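Local structure of putative enoyl-CoA hydratase/isomerase (Mycobacterium abscessus, 3RSI) at residues G208-N214 and P240-D246. The protein probably acts as a hydro-lyase of lipid metabolism, as expected for a member of the enoyl-CoA hydratase/isomerase (crotonase) family. Residues are numbered along the deposited sequence; the frame is centred on the assembly and turned at random.
Sequences GPLAVRN and PVITSAD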
loop_
_atom_site.group_PDB
_atom_site.type_symbol
_atom_site.label_atom_id
_atom_site.label_comp_id
_atom_site.label_asym_id
_atom_site.label_seq_id
_atom_site.Cartn_x
_atom_site.Cartn_y
_atom_site.Cartn_z
ATOM N N GLY B 208 -23.039 -4.222 14.034
ATOM C CA GLY B 208 -23.197 -3.341 15.200
ATOM C C GLY B 208 -22.815 -1.921 14.816
ATOM O O GLY B 208 -21.715 -1.712 14.325
ATOM N N PRO B 209 -23.724 -0.942 15.012
ATOM C CA PRO B 209 -23.425 0.419 14.550
ATOM C C PRO B 209 -22.306 1.129 15.307
ATOM O O PRO B 209 -21.560 1.898 14.696
ATOM C CB PRO B 209 -24.752 1.168 14.727
ATOM C CG PRO B 209 -25.763 0.180 14.898
ATOM C CD PRO B 209 -25.128 -1.065 15.442
ATOM N N LEU B 210 -22.159 0.870 16.609
ATOM C CA LEU B 210 -21.039 1.458 17.355
ATOM C C LEU B 210 -19.726 0.806 16.916
ATOM O O LEU B 210 -18.700 1.488 16.756
ATOM C CB LEU B 210 -21.244 1.335 18.866
ATOM C CG LEU B 210 -20.114 1.863 19.750
ATOM C CD1 LEU B 210 -19.971 3.382 19.648
ATOM C CD2 LEU B 210 -20.338 1.417 21.210
ATOM N N ALA B 211 -19.779 -0.510 16.708
ATOM C CA ALA B 211 -18.647 -1.287 16.212
ATOM C C ALA B 211 -18.187 -0.769 14.856
ATOM O O ALA B 211 -17.007 -0.524 14.677
ATOM C CB ALA B 211 -19.005 -2.732 16.100
ATOM N N VAL B 212 -19.120 -0.592 13.923
ATOM C CA VAL B 212 -18.797 -0.061 12.587
ATOM C C VAL B 212 -18.224 1.374 12.622
ATOM O O VAL B 212 -17.204 1.658 11.996
ATOM C CB VAL B 212 -20.028 -0.178 11.630
ATOM C CG1 VAL B 212 -19.782 0.568 10.309
ATOM C CG2 VAL B 212 -20.360 -1.672 11.389
ATOM N N ARG B 213 -18.875 2.282 13.354
ATOM C CA ARG B 213 -18.386 3.664 13.514
ATOM C C ARG B 213 -16.975 3.705 14.147
ATOM O O ARG B 213 -16.064 4.349 13.630
ATOM C CB ARG B 213 -19.384 4.440 14.389
ATOM C CG ARG B 213 -18.924 5.780 14.925
ATOM C CD ARG B 213 -19.984 6.459 15.839
ATOM N NE ARG B 213 -21.338 6.182 15.351
ATOM C CZ ARG B 213 -22.300 5.539 16.021
ATOM N NH1 ARG B 213 -23.479 5.335 15.434
ATOM N NH2 ARG B 213 -22.122 5.114 17.270
ATOM N N ASN B 214 -16.796 3.020 15.272
ATOM C CA ASN B 214 -15.492 3.051 15.940
ATOM C C ASN B 214 -14.415 2.354 15.135
ATOM O O ASN B 214 -13.255 2.773 15.169
ATOM C CB ASN B 214 -15.548 2.502 17.373
ATOM C CG ASN B 214 -16.247 3.458 18.331
ATOM O OD1 ASN B 214 -17.067 4.261 17.907
ATOM N ND2 ASN B 214 -15.929 3.368 19.621
ATOM N N PRO B 240 -14.689 1.212 24.387
ATOM C CA PRO B 240 -16.137 1.435 24.430
ATOM C C PRO B 240 -16.921 0.328 23.722
ATOM O O PRO B 240 -17.998 -0.030 24.176
ATOM C CB PRO B 240 -16.314 2.783 23.713
ATOM C CG PRO B 240 -15.049 3.468 23.885
ATOM C CD PRO B 240 -13.996 2.381 23.828
ATOM N N VAL B 241 -16.366 -0.237 22.657
ATOM C CA VAL B 241 -17.035 -1.321 21.933
ATOM C C VAL B 241 -17.102 -2.571 22.814
ATOM O O VAL B 241 -18.171 -3.152 22.990
ATOM C CB VAL B 241 -16.340 -1.629 20.588
ATOM C CG1 VAL B 241 -16.948 -2.844 19.928
ATOM C CG2 VAL B 241 -16.422 -0.405 19.659
ATOM N N ILE B 242 -15.971 -2.946 23.400
ATOM C CA ILE B 242 -15.916 -4.098 24.323
ATOM C C ILE B 242 -16.949 -4.026 25.440
ATOM O O ILE B 242 -17.595 -5.019 25.768
ATOM C CB ILE B 242 -14.500 -4.251 24.963
ATOM C CG1 ILE B 242 -13.451 -4.529 23.893
ATOM C CG2 ILE B 242 -14.471 -5.388 25.992
ATOM C CD1 ILE B 242 -13.848 -5.612 22.974
ATOM N N THR B 243 -17.135 -2.840 26.000
ATOM C CA THR B 243 -18.039 -2.641 27.129
ATOM C C THR B 243 -19.479 -2.277 26.727
ATOM O O THR B 243 -20.321 -2.001 27.593
ATOM C CB THR B 243 -17.468 -1.576 28.083
ATOM O OG1 THR B 243 -17.323 -0.330 27.391
ATOM C CG2 THR B 243 -16.089 -2.042 28.624
ATOM N N SER B 244 -19.766 -2.317 25.433
ATOM C CA SER B 244 -21.059 -1.866 24.908
ATOM C C SER B 244 -22.163 -2.899 25.159
ATOM O O SER B 244 -21.901 -4.100 25.342
ATOM C CB SER B 244 -20.943 -1.554 23.405
ATOM O OG SER B 244 -20.736 -2.733 22.613
ATOM N N ALA B 245 -23.398 -2.411 25.159
ATOM C CA ALA B 245 -24.569 -3.270 25.137
ATOM C C ALA B 245 -24.571 -4.142 23.872
ATOM O O ALA B 245 -24.861 -5.337 23.944
ATOM C CB ALA B 245 -25.862 -2.421 25.209
ATOM N N ASP B 246 -24.227 -3.550 22.731
ATOM C CA ASP B 246 -24.226 -4.287 21.460
ATOM C C ASP B 246 -23.298 -5.497 21.484
ATOM O O ASP B 246 -23.686 -6.550 20.995
ATOM C CB ASP B 246 -23.850 -3.395 20.279
ATOM C CG ASP B 246 -25.002 -2.540 19.798
ATOM O OD1 ASP B 246 -26.120 -2.633 20.352
ATOM O OD2 ASP B 246 -24.791 -1.768 18.848
HETATM O O HOH W 1 -22.369 -1.888 17.867
#
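Leu210 reaches from the first turn of helix 209-222 to the bend between helices 227-242 and 245-253. A chi1 of 178° swings CG away from the backbone N and points the isobutyl end at the other segment, where CD2 comes to rest 3.7 Å from Ser244 CB, with Pro240 O a little farther off. One turn on, Asn214 and Val241 lie alongside, pointing opposite ways: Val241 CG2 lies 3.8 Å from Asn214 CB and equally near the amide nitrogen. That methyl also faces the flank of Leu210, while the other branch, CG1, turns to Ala211, its distance to Ala211 CB being 4.3 Å. The Asn214 amide is more than filler, since ND2 donates to Leu237 O in helix 227-242 and so ties the two helices together beside the apolar patch.

The bend itself is held by Val241 O, which accepts from both Ser244 N and Ser244 OG. The hydroxyl bond is short, 2.6 Å from Ser244 OG to Val241 O, and lies in the carbonyl plane on a lone pair; Ser244 OG also caps Ala247 N at the start of helix 245-253.

At the other end, Asp246 OD2 approaches Pro209 CD, 3.5 Å away, the two side chains set roughly perpendicular. A water bridges here, donating to Asp246 OD2 at 2.6 Å and accepting from Ala211 N at 3.2 Å. OD2 also accepts from Gly264 N, and OD1 from Thr263 N. Leu144 of the second subunit packs on Ala211, setting this helical corner at a subunit interface. Aliphatic packing thus joins the helices directly, whereas the buried Asp246 carboxylate joins the start of helix 209-222, through the water, to the C-terminal tail; N-H groups and water probably favour its anion, the nearby Arg265 terminal carboxylate probably opposes it.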